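Local structure of 3-carboxy-cis,cis-muconate cycloisomerase (Pseudomonas putida, 1RE5) at residues P208-L213 with L219-Q224; L29-A34 with L188-G193. The protein belongs to the fumarase/aspartase-type lyase superfamily of elongated, mainly helical enzymes and assembles here as a tetramer. All coordinates share one frame; numbering follows the deposited sequence.

Contact 1: P208-L213 with L219-Q224; sequences PVAEAL and LTLPEQ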
loop_
_atom_site.group_PDB
_atom_site.type_symbol
_atom_site.label_atom_id
_atom_site.label_comp_id
_atom_site.label_asym_id
_atom_site.label_seq_id
_atom_site.Cartn_x
_atom_site.Cartn_y
_atom_site.Cartn_z
ATOM N N PRO D 208 -20.738 -11.835 -35.128
ATOM C CA PRO D 208 -22.076 -12.388 -34.903
ATOM C C PRO D 208 -22.102 -13.209 -33.622
ATOM O O PRO D 208 -23.009 -13.071 -32.808
ATOM C CB PRO D 208 -22.314 -13.236 -36.148
ATOM C CG PRO D 208 -21.570 -12.474 -37.201
ATOM C CD PRO D 208 -20.273 -12.134 -36.495
ATOM N N VAL D 209 -21.094 -14.051 -33.437
ATOM C CA VAL D 209 -21.039 -14.882 -32.243
ATOM C C VAL D 209 -20.879 -13.999 -31.011
ATOM O O VAL D 209 -21.520 -14.228 -29.980
ATOM C CB VAL D 209 -19.865 -15.888 -32.317
ATOM C CG1 VAL D 209 -19.740 -16.653 -31.008
ATOM C CG2 VAL D 209 -20.097 -16.868 -33.460
ATOM N N ALA D 210 -20.028 -12.980 -31.137
ATOM C CA ALA D 210 -19.761 -12.034 -30.056
ATOM C C ALA D 210 -21.035 -11.353 -29.546
ATOM O O ALA D 210 -21.335 -11.376 -28.347
ATOM C CB ALA D 210 -18.763 -10.983 -30.529
ATOM N N GLU D 211 -21.784 -10.753 -30.463
ATOM C CA GLU D 211 -23.014 -10.061 -30.097
ATOM C C GLU D 211 -24.041 -11.020 -29.513
ATOM O O GLU D 211 -24.688 -10.716 -28.508
ATOM C CB GLU D 211 -23.564 -9.325 -31.314
ATOM C CG GLU D 211 -22.462 -8.532 -31.997
ATOM C CD GLU D 211 -22.966 -7.343 -32.778
ATOM O OE1 GLU D 211 -23.856 -7.535 -33.640
ATOM O OE2 GLU D 211 -22.460 -6.219 -32.534
ATOM N N ALA D 212 -24.174 -12.190 -30.128
ATOM C CA ALA D 212 -25.106 -13.189 -29.633
ATOM C C ALA D 212 -24.729 -13.545 -28.199
ATOM O O ALA D 212 -25.587 -13.606 -27.317
ATOM C CB ALA D 212 -25.050 -14.430 -30.504
ATOM N N LEU D 213 -23.436 -13.772 -27.973
ATOM C CA LEU D 213 -22.922 -14.136 -26.652
ATOM C C LEU D 213 -23.199 -13.074 -25.587
ATOM O O LEU D 213 -23.636 -13.392 -24.475
ATOM C CB LEU D 213 -21.418 -14.398 -26.738
ATOM C CG LEU D 213 -20.723 -14.806 -25.438
ATOM C CD1 LEU D 213 -21.512 -15.911 -24.734
ATOM C CD2 LEU D 213 -19.299 -15.267 -25.762
ATOM N N LEU D 219 -24.869 -8.891 -21.083
ATOM C CA LEU D 219 -23.704 -8.056 -20.861
ATOM C C LEU D 219 -23.478 -7.227 -22.110
ATOM O O LEU D 219 -23.839 -7.643 -23.211
ATOM C CB LEU D 219 -22.456 -8.904 -20.625
ATOM C CG LEU D 219 -22.383 -9.764 -19.374
ATOM C CD1 LEU D 219 -21.062 -10.522 -19.381
ATOM C CD2 LEU D 219 -22.505 -8.884 -18.136
ATOM N N THR D 220 -22.875 -6.061 -21.949
ATOM C CA THR D 220 -22.588 -5.224 -23.092
ATOM C C THR D 220 -21.347 -5.768 -23.807
ATOM O O THR D 220 -20.525 -6.472 -23.215
ATOM C CB THR D 220 -22.303 -3.790 -22.647
ATOM O OG1 THR D 220 -23.422 -3.307 -21.906
ATOM C CG2 THR D 220 -22.077 -2.874 -23.855
ATOM N N LEU D 221 -21.232 -5.452 -25.089
ATOM C CA LEU D 221 -20.096 -5.855 -25.881
ATOM C C LEU D 221 -19.172 -4.625 -25.862
ATOM O O LEU D 221 -19.578 -3.530 -26.264
ATOM C CB LEU D 221 -20.550 -6.171 -27.303
ATOM C CG LEU D 221 -19.474 -6.752 -28.217
ATOM C CD1 LEU D 221 -19.067 -8.105 -27.688
ATOM C CD2 LEU D 221 -19.994 -6.880 -29.632
ATOM N N PRO D 222 -17.927 -4.780 -25.374
ATOM C CA PRO D 222 -16.977 -3.658 -25.316
ATOM C C PRO D 222 -16.449 -3.285 -26.700
ATOM O O PRO D 222 -16.569 -4.069 -27.634
ATOM C CB PRO D 222 -15.872 -4.199 -24.419
ATOM C CG PRO D 222 -15.830 -5.651 -24.818
ATOM C CD PRO D 222 -17.307 -6.018 -24.860
ATOM N N GLU D 223 -15.856 -2.106 -26.836
ATOM C CA GLU D 223 -15.330 -1.699 -28.130
ATOM C C GLU D 223 -14.315 -2.735 -28.625
ATOM O O GLU D 223 -14.171 -2.950 -29.830
ATOM C CB GLU D 223 -14.680 -0.303 -28.046
ATOM C CG GLU D 223 -13.245 -0.238 -27.490
ATOM C CD GLU D 223 -13.132 -0.489 -25.980
ATOM O OE1 GLU D 223 -14.135 -0.850 -25.320
ATOM O OE2 GLU D 223 -12.015 -0.327 -25.450
ATOM N N GLN D 224 -13.627 -3.384 -27.688
ATOM C CA GLN D 224 -12.625 -4.395 -28.008
ATOM C C GLN D 224 -12.350 -5.246 -26.781
ATOM O O GLN D 224 -12.718 -4.872 -25.673
ATOM C CB GLN D 224 -11.319 -3.730 -28.450
ATOM C CG GLN D 224 -10.762 -2.709 -27.465
ATOM C CD GLN D 224 -9.629 -1.881 -28.065
ATOM O OE1 GLN D 224 -9.439 -0.706 -27.722
ATOM N NE2 GLN D 224 -8.858 -2.497 -28.962
#
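After helix 206-217 ends, the chain turns back along that helix, and Leu221 on the returning loop lays its forked tip against Ala210 and Glu211. The segments come nearest at Glu211 and Leu221, whose CA atoms are 6.6 Å apart. Leu221 CG stands anti to the backbone N (chi1 -174°), which carries the side chain toward the helix, and the two methyl groups then divide the work. CD1 comes over Ala210, lying 4.1 Å from Ala210 CB and 4.0 Å from Ala210 O, so it meets both the methyl and the backbone carbonyl oxygen of that residue. CD2 turns to the next residue and touches the stem of the acid, 3.8 Å from Glu211 CG.

Glu211 sends CG away from its own carbonyl carbon (chi1 -48°) and is extended beyond it, so that its chain passes across Leu221 at about a right angle. The carboxylate also reaches the methyl, with Glu211 OE2 3.9 Å from Leu221 CD2. This is van der Waals packing of an aliphatic stem and a carboxylate oxygen on a methyl group, at the exposed margin of the contact, while Ala210 supplies its buried part.

Val209, on the same helical turn, looks elsewhere and packs on Glu39 of helix 21-40 and on the loop residues Ala42 and Leu202. The loop in turn reaches the second subunit, where Leu221 packs on Arg440 and Glu223 forms a salt bridge with Arg175 of that subunit. The arrangement is that of a helix followed by an irregular connection folded back on it through one leucine, here linking helix 206-217 to the long helix 231-257 of the mainly helical lyase fold.

Contact 2: L29-A34 with L188-G193; sequences LDFEAA and LVLQFG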
loop_
_atom_site.group_PDB
_atom_site.type_symbol
_atom_site.label_atom_id
_atom_site.label_comp_id
_atom_site.label_asym_id
_atom_site.label_seq_id
_atom_site.Cartn_x
_atom_site.Cartn_y
_atom_site.Cartn_z
ATOM N N LEU D 29 -18.897 -21.769 -16.136
ATOM C CA LEU D 29 -19.796 -22.693 -16.801
ATOM C C LEU D 29 -20.894 -21.902 -17.511
ATOM O O LEU D 29 -21.261 -22.224 -18.647
ATOM C CB LEU D 29 -20.393 -23.667 -15.789
ATOM C CG LEU D 29 -19.322 -24.581 -15.188
ATOM C CD1 LEU D 29 -19.903 -25.401 -14.034
ATOM C CD2 LEU D 29 -18.758 -25.473 -16.279
ATOM N N ASP D 30 -21.405 -20.864 -16.852
ATOM C CA ASP D 30 -22.441 -20.017 -17.449
ATOM C C ASP D 30 -21.935 -19.471 -18.779
ATOM O O ASP D 30 -22.688 -19.347 -19.758
ATOM C CB ASP D 30 -22.776 -18.848 -16.519
ATOM C CG ASP D 30 -23.763 -19.230 -15.432
ATOM O OD1 ASP D 30 -23.863 -20.436 -15.094
ATOM O OD2 ASP D 30 -24.434 -18.315 -14.909
ATOM N N PHE D 31 -20.648 -19.141 -18.805
ATOM C CA PHE D 31 -20.024 -18.625 -20.009
ATOM C C PHE D 31 -20.025 -19.704 -21.090
ATOM O O PHE D 31 -20.439 -19.449 -22.222
ATOM C CB PHE D 31 -18.586 -18.202 -19.724
ATOM C CG PHE D 31 -17.799 -17.884 -20.964
ATOM C CD1 PHE D 31 -18.004 -16.682 -21.648
ATOM C CD2 PHE D 31 -16.881 -18.807 -21.472
ATOM C CE1 PHE D 31 -17.309 -16.399 -22.813
ATOM C CE2 PHE D 31 -16.178 -18.532 -22.644
ATOM C CZ PHE D 31 -16.393 -17.323 -23.318
ATOM N N GLU D 32 -19.562 -20.903 -20.731
ATOM C CA GLU D 32 -19.500 -22.030 -21.670
ATOM C C GLU D 32 -20.853 -22.350 -22.308
ATOM O O GLU D 32 -20.961 -22.487 -23.535
ATOM C CB GLU D 32 -18.951 -23.268 -20.960
ATOM C CG GLU D 32 -17.501 -23.101 -20.504
ATOM C CD GLU D 32 -16.550 -22.759 -21.657
ATOM O OE1 GLU D 32 -15.447 -22.241 -21.393
ATOM O OE2 GLU D 32 -16.897 -23.012 -22.828
ATOM N N ALA D 33 -21.881 -22.473 -21.469
ATOM C CA ALA D 33 -23.221 -22.757 -21.956
ATOM C C ALA D 33 -23.630 -21.643 -22.907
ATOM O O ALA D 33 -24.022 -21.900 -24.042
ATOM C CB ALA D 33 -24.193 -22.840 -20.797
ATOM N N ALA D 34 -23.524 -20.402 -22.452
ATOM C CA ALA D 34 -23.886 -19.269 -23.292
ATOM C C ALA D 34 -23.122 -19.275 -24.629
ATOM O O ALA D 34 -23.669 -18.875 -25.661
ATOM C CB ALA D 34 -23.618 -17.974 -22.541
ATOM N N LEU D 188 -19.852 -3.948 -16.545
ATOM C CA LEU D 188 -20.549 -5.127 -17.036
ATOM C C LEU D 188 -20.404 -5.347 -18.536
ATOM O O LEU D 188 -21.368 -5.201 -19.296
ATOM C CB LEU D 188 -22.030 -5.045 -16.651
ATOM C CG LEU D 188 -22.285 -4.907 -15.144
ATOM C CD1 LEU D 188 -23.780 -4.926 -14.837
ATOM C CD2 LEU D 188 -21.584 -6.040 -14.418
ATOM N N VAL D 189 -19.192 -5.697 -18.955
ATOM C CA VAL D 189 -18.908 -5.958 -20.356
ATOM C C VAL D 189 -18.411 -7.388 -20.518
ATOM O O VAL D 189 -17.922 -8.009 -19.562
ATOM C CB VAL D 189 -17.838 -4.990 -20.918
ATOM C CG1 VAL D 189 -18.412 -3.587 -21.027
ATOM C CG2 VAL D 189 -16.583 -5.004 -20.028
ATOM N N LEU D 190 -18.547 -7.906 -21.737
ATOM C CA LEU D 190 -18.127 -9.260 -22.047
ATOM C C LEU D 190 -16.632 -9.304 -22.358
ATOM O O LEU D 190 -16.064 -8.319 -22.836
ATOM C CB LEU D 190 -18.902 -9.778 -23.262
ATOM C CG LEU D 190 -18.399 -11.112 -23.828
ATOM C CD1 LEU D 190 -18.928 -12.258 -22.967
ATOM C CD2 LEU D 190 -18.836 -11.257 -25.278
ATOM N N GLN D 191 -16.002 -10.441 -22.069
ATOM C CA GLN D 191 -14.586 -10.630 -22.371
ATOM C C GLN D 191 -14.529 -11.785 -23.359
ATOM O O GLN D 191 -14.593 -12.961 -22.968
ATOM C CB GLN D 191 -13.768 -11.019 -21.137
ATOM C CG GLN D 191 -12.284 -11.156 -21.462
ATOM C CD GLN D 191 -11.607 -9.807 -21.648
ATOM O OE1 GLN D 191 -10.999 -9.280 -20.710
ATOM N NE2 GLN D 191 -11.721 -9.234 -22.845
ATOM N N PHE D 192 -14.407 -11.446 -24.638
ATOM C CA PHE D 192 -14.366 -12.458 -25.687
ATOM C C PHE D 192 -13.367 -12.015 -26.748
ATOM O O PHE D 192 -13.680 -11.176 -27.598
ATOM C CB PHE D 192 -15.769 -12.606 -26.290
ATOM C CG PHE D 192 -15.927 -13.788 -27.200
ATOM C CD1 PHE D 192 -15.607 -15.073 -26.756
ATOM C CD2 PHE D 192 -16.427 -13.624 -28.488
ATOM C CE1 PHE D 192 -15.788 -16.184 -27.590
ATOM C CE2 PHE D 192 -16.610 -14.721 -29.322
ATOM C CZ PHE D 192 -16.291 -16.008 -28.872
ATOM N N GLY D 193 -12.165 -12.571 -26.694
ATOM C CA GLY D 193 -11.159 -12.181 -27.654
ATOM C C GLY D 193 -10.345 -13.336 -28.179
ATOM O O GLY D 193 -9.631 -13.182 -29.168
#
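Phe31 of helix 21-40 reaches out to Leu190 and Phe192, on the irregular connection that follows helix 162-187. From CB, which points toward that connection, the ring is swung anti to the backbone N (chi1 170°), and CB and CG serve as the stalk that brings the far end of the ring across the gap between backbones. On one rim, Phe31 CD2 has the carboxylate oxygen Glu32 OE1 of its own helix 3.7 Å away, lying in the ring plane. On the other, CE1 meets Leu190 CD1 at 4.4 Å, again at the edge. The carbonyl oxygen of Gln191 stands obliquely to the ring, with Gln191 O also 4.4 Å from Phe31 CE1. At the tip, CZ is 4.2 Å from Phe192 CD1, which lies near the plane of the Phe31 ring; the two phenylalanine side chains cross at about a right angle.

Leu213 of helix 206-217 touches both phenylalanines, and Ala109 of helix 106-142 also packs on Phe31. Chemically this is a buried apolar junction, held by loose dispersion contacts at the ring rim, with Glu32 OE1 placed where the weakly positive ring hydrogens would probably suit it.

How the contacts relate
Along the chain the contacts come in series: contact 2 joins helix 21-40 to the connection after helix 162-187, and contact 1 follows within helix 206-217 and its own exit loop. Their centres are 9 Å apart, on the same side of the chain's centre. The two loops run side by side, with probable backbone hydrogen bonds from Leu190 N to Thr220 O (2.9 Å) and from Thr220 N to Leu188 O (3.2 Å). Helix 206-217 ties them again, as Leu213 CD1 packs on Ala34 CB. The result is one continuous patch in which helix 21-40 and both connections meet, reaching the neighbouring subunit through contact 1.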